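Local coordinates for vacuolar protein sorting-associated protein 54 (PDB 3N1E) that probably acts, as a subunit of the GARP tethering complex, in retrograde transport from endosomes to the trans-Golgi network, this chain being the C-terminal domain of the protein, at residues K38-S41 against K42-V45; K93-L96 against S97-V101. All coordinates share one frame; numbering follows the deposited sequence.

Both contacts are local and follow one another along the chain without nesting or crossing. Contact 1 comes first, where helix 17-40 gives way to the loop that leads to helix 52-68. Contact 2 lies at the end of helix 74-98, where the chain turns off toward helix 107-124. Contact 1 closes one beta turn; contact 2 spans the last helical turns and their ending. They sit side by side in space, their centres about 10 Å apart. The amide of Q95 joins them, its NE2 2.9 Å from Y43 O in a probable hydrogen bond. E44 also packs on L99. Two helix ends far apart in sequence are thus tied together at the same end of the helical bundle.

Contact 1 of 2, residues K38-S41 against K42-V45; sequences KLLS and KYEV
L39 and K42 are joined by a backbone hydrogen bond, K42 N to L39 O at 3.2 Å. It is bent, with an N-H...O angle of 148°, and the donor lies well above the carbonyl plane. One residue on, Y43 N makes a weak bond to L40 O, also at 3.2 Å, which closes a type I beta turn from L40 to Y43. The chain then runs on without regular structure. The side chains of L40 and Y43 lie side by side and point the same way. Methyl CD2 of L40 is 4.1 Å from CB of Y43 and meets the ring obliquely. CG of Y43 is anti to the backbone N (chi1 174°), and the ring is carried away from the turn into the interior. There Y43 OH is hydrogen-bonded to D115, and the ring meets F54. K42 runs out extended on the exposed side and crosses the bent chain of K38. Their NZ atoms are 4.1 Å apart, a like-charge approach that would be mildly unfavourable. In one of its two conformers, S41 bonds D37 O through OG. A water gives E44 OE2 a hydrogen bond at 3.0 Å and S41 O a weak one. Helices 52-68 and 74-98 cover L40. The arrangement is a helix end running into a type I turn, with L40 and Y43 side by side, packed against the helices of an alpha-helical bundle.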
loop_
_atom_site.group_PDB
_atom_site.type_symbol
_atom_site.label_atom_id
_atom_site.label_comp_id
_atom_site.label_asym_id
_atom_site.label_seq_id
_atom_site.Cartn_x
_atom_site.Cartn_y
_atom_site.Cartn_z
ATOM N N LYS A 38 6.565 -9.535 -7.995
ATOM C CA LYS A 38 6.768 -9.754 -9.430
ATOM C C LYS A 38 7.371 -8.531 -10.089
ATOM O O LYS A 38 8.368 -8.635 -10.812
ATOM C CB LYS A 38 5.440 -10.098 -10.102
ATOM C CG LYS A 38 5.584 -10.393 -11.563
ATOM C CD LYS A 38 4.220 -10.582 -12.200
ATOM C CE LYS A 38 4.174 -9.943 -13.580
ATOM N NZ LYS A 38 5.313 -10.370 -14.432
ATOM N N LEU A 39 6.790 -7.366 -9.797
ATOM C CA LEU A 39 7.221 -6.125 -10.450
ATOM C C LEU A 39 8.563 -5.609 -9.936
ATOM O O LEU A 39 9.442 -5.274 -10.742
ATOM C CB LEU A 39 6.131 -5.053 -10.356
ATOM C CG LEU A 39 4.822 -5.327 -11.115
ATOM C CD1 LEU A 39 3.767 -4.280 -10.773
ATOM C CD2 LEU A 39 5.091 -5.392 -12.636
ATOM N N LEU A 40 8.723 -5.554 -8.613
ATOM C CA LEU A 40 9.922 -4.955 -8.024
ATOM C C LEU A 40 11.179 -5.819 -8.182
ATOM O O LEU A 40 12.277 -5.286 -8.150
ATOM C CB LEU A 40 9.680 -4.567 -6.567
ATOM C CG LEU A 40 8.748 -3.355 -6.490
ATOM C CD1 LEU A 40 8.192 -3.166 -5.077
ATOM C CD2 LEU A 40 9.497 -2.076 -6.947
ATOM N N SER A 41 11.006 -7.127 -8.380
ATOM C CA SER A 41 12.131 -8.042 -8.626
ATOM C C SER A 41 12.816 -7.727 -9.948
ATOM O O SER A 41 13.961 -8.137 -10.166
ATOM C CB SER A 41 11.664 -9.506 -8.643
ATOM O OG SER A 41 11.227 -9.926 -7.366
ATOM N N LYS A 42 12.081 -7.046 -10.838
ATOM C CA LYS A 42 12.556 -6.653 -12.183
ATOM C C LYS A 42 12.847 -5.146 -12.302
ATOM O O LYS A 42 13.158 -4.637 -13.377
ATOM C CB LYS A 42 11.520 -7.033 -13.252
ATOM C CG LYS A 42 11.331 -8.535 -13.507
ATOM C CD LYS A 42 10.258 -8.757 -14.568
ATOM C CE LYS A 42 10.239 -10.207 -15.083
ATOM N NZ LYS A 42 9.095 -10.463 -16.024
ATOM N N TYR A 43 12.718 -4.417 -11.204
ATOM C CA TYR A 43 12.827 -2.958 -11.272
ATOM C C TYR A 43 14.256 -2.535 -11.543
ATOM O O TYR A 43 15.177 -3.011 -10.889
ATOM C CB TYR A 43 12.355 -2.392 -9.933
ATOM C CG TYR A 43 12.502 -0.906 -9.715
ATOM C CD1 TYR A 43 11.978 0.020 -10.615
ATOM C CD2 TYR A 43 13.138 -0.429 -8.574
ATOM C CE1 TYR A 43 12.099 1.400 -10.374
ATOM C CE2 TYR A 43 13.266 0.948 -8.330
ATOM C CZ TYR A 43 12.741 1.851 -9.241
ATOM O OH TYR A 43 12.861 3.202 -8.979
ATOM N N GLU A 44 14.443 -1.649 -12.516
ATOM C CA GLU A 44 15.761 -1.062 -12.730
ATOM C C GLU A 44 15.650 0.450 -12.550
ATOM O O GLU A 44 14.653 1.061 -12.944
ATOM C CB GLU A 44 16.347 -1.436 -14.096
ATOM C CG GLU A 44 16.662 -2.940 -14.230
ATOM C CD GLU A 44 17.701 -3.462 -13.233
ATOM O OE1 GLU A 44 18.848 -2.940 -13.182
ATOM O OE2 GLU A 44 17.370 -4.431 -12.511
ATOM N N VAL A 45 16.669 1.032 -11.929
ATOM C CA VAL A 45 16.623 2.451 -11.620
ATOM C C VAL A 45 17.122 3.250 -12.830
ATOM O O VAL A 45 18.313 3.209 -13.149
ATOM C CB VAL A 45 17.426 2.739 -10.345
ATOM C CG1 VAL A 45 17.370 4.264 -9.981
ATOM C CG2 VAL A 45 16.856 1.911 -9.194
HETATM O O HOH W 1 17.047 -7.161 -11.224
#

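Contact 2 of 2, residues K93-L96 against S97-V101; sequences KKQL and SHLNV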
loop_
_atom_site.group_PDB
_atom_site.type_symbol
_atom_site.label_atom_id
_atom_site.label_comp_id
_atom_site.label_asym_id
_atom_site.label_seq_id
_atom_site.Cartn_x
_atom_site.Cartn_y
_atom_site.Cartn_z
ATOM N N LYS A 93 12.743 -2.372 -0.686
ATOM C CA LYS A 93 13.989 -2.455 0.100
ATOM C C LYS A 93 14.854 -3.628 -0.406
ATOM O O LYS A 93 16.061 -3.448 -0.593
ATOM C CB LYS A 93 13.684 -2.596 1.594
ATOM C CG LYS A 93 14.920 -2.410 2.514
ATOM C CD LYS A 93 14.447 -1.995 3.914
ATOM C CE LYS A 93 14.299 -3.185 4.823
ATOM N NZ LYS A 93 15.545 -3.459 5.601
ATOM N N LYS A 94 14.243 -4.793 -0.661
ATOM C CA LYS A 94 14.983 -5.970 -1.141
ATOM C C LYS A 94 15.687 -5.663 -2.471
ATOM O O LYS A 94 16.864 -6.012 -2.677
ATOM C CB LYS A 94 14.022 -7.160 -1.290
ATOM C CG LYS A 94 14.650 -8.476 -1.667
ATOM C CD LYS A 94 13.767 -9.632 -1.188
ATOM C CE LYS A 94 13.839 -9.726 0.332
ATOM N NZ LYS A 94 12.801 -10.616 0.959
ATOM N N GLN A 95 14.967 -5.015 -3.374
ATOM C CA GLN A 95 15.517 -4.742 -4.694
ATOM C C GLN A 95 16.605 -3.681 -4.634
ATOM O O GLN A 95 17.617 -3.785 -5.332
ATOM C CB GLN A 95 14.407 -4.379 -5.697
ATOM C CG GLN A 95 14.934 -4.118 -7.132
ATOM C CD GLN A 95 15.441 -5.392 -7.859
ATOM O OE1 GLN A 95 15.607 -6.464 -7.249
ATOM N NE2 GLN A 95 15.672 -5.272 -9.173
ATOM N N LEU A 96 16.425 -2.668 -3.789
ATOM C CA LEU A 96 17.436 -1.626 -3.701
ATOM C C LEU A 96 18.724 -2.245 -3.175
ATOM O O LEU A 96 19.821 -1.899 -3.635
ATOM C CB LEU A 96 16.994 -0.476 -2.797
ATOM C CG LEU A 96 15.824 0.329 -3.357
ATOM C CD1 LEU A 96 15.358 1.305 -2.309
ATOM C CD2 LEU A 96 16.172 1.065 -4.654
ATOM N N SER A 97 18.578 -3.192 -2.257
ATOM C CA SER A 97 19.743 -3.849 -1.680
ATOM C C SER A 97 20.432 -4.697 -2.730
ATOM O O SER A 97 21.672 -4.689 -2.830
ATOM C CB SER A 97 19.327 -4.698 -0.487
ATOM O OG SER A 97 19.067 -3.855 0.619
ATOM N N HIS A 98 19.627 -5.417 -3.497
ATOM C CA HIS A 98 20.123 -6.258 -4.592
ATOM C C HIS A 98 20.907 -5.436 -5.613
ATOM O O HIS A 98 22.003 -5.836 -6.043
ATOM C CB HIS A 98 18.980 -7.040 -5.236
ATOM C CG HIS A 98 19.376 -7.760 -6.487
ATOM N ND1 HIS A 98 20.133 -8.912 -6.468
ATOM C CD2 HIS A 98 19.126 -7.490 -7.791
ATOM C CE1 HIS A 98 20.335 -9.320 -7.709
ATOM N NE2 HIS A 98 19.741 -8.474 -8.531
ATOM N N LEU A 99 20.373 -4.258 -5.955
ATOM C CA LEU A 99 20.981 -3.359 -6.930
ATOM C C LEU A 99 22.100 -2.506 -6.344
ATOM O O LEU A 99 22.741 -1.764 -7.086
ATOM C CB LEU A 99 19.898 -2.446 -7.531
ATOM C CG LEU A 99 18.742 -3.002 -8.353
ATOM C CD1 LEU A 99 17.700 -1.909 -8.613
ATOM C CD2 LEU A 99 19.192 -3.635 -9.659
ATOM N N ASN A 100 22.352 -2.609 -5.033
ATOM C CA ASN A 100 23.357 -1.791 -4.336
ATOM C C ASN A 100 23.158 -0.287 -4.518
ATOM O O ASN A 100 24.113 0.500 -4.727
ATOM C CB ASN A 100 24.792 -2.186 -4.736
ATOM C CG ASN A 100 25.180 -3.543 -4.216
ATOM O OD1 ASN A 100 25.530 -4.430 -4.986
ATOM N ND2 ASN A 100 25.135 -3.710 -2.913
ATOM N N VAL A 101 21.899 0.116 -4.411
ATOM C CA VAL A 101 21.556 1.534 -4.454
ATOM C C VAL A 101 21.537 2.005 -3.022
ATOM O O VAL A 101 20.854 1.404 -2.162
ATOM C CB VAL A 101 20.157 1.781 -5.094
ATOM C CG1 VAL A 101 19.810 3.315 -5.114
ATOM C CG2 VAL A 101 20.119 1.240 -6.482
#
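L96 O accepts the straightest bond here, from V101 N at 3.0 Å with an N-H...O angle of 167°. Three bonds of the last helical turns precede it: S97 N to K93 O, H98 N to K94 O and L99 N to Q95 O, the last at 2.9 Å. N100 N bonds back to S97 O at 3.1 Å, and N100 takes a positive phi and leaves the helix. The amide of Q95 is held by the loop after helix 17-40, its NE2 bonded to Y43 O. A bend at chi2 (70°) folds the Q95 chain, and its CG comes 3.8 Å from CD1 of L99. L99 crosses the Q95 side chain, its CG 3.3 Å from Q95 O. The Q95 amide and the H98 ring run side by side with their planes 22° apart. OE1 of Q95 is 3.7 Å from CD2 of H98 and approaches that ring obliquely. Both buried, L96 and V101 cross at a slant, CD2 of L96 4.1 Å from CB of V101. V112 of helix 107-124 and W140 near the C terminus pack on both. K93 NZ bonds E141 O and a glycerol probably left from crystallisation. This is the Schellman motif ending helix 74-98: V101 N to L96 O is its 6→1 bond, N100 N to S97 O its 5→2 bond, and L96 with V101 its C3-C'' apolar contact.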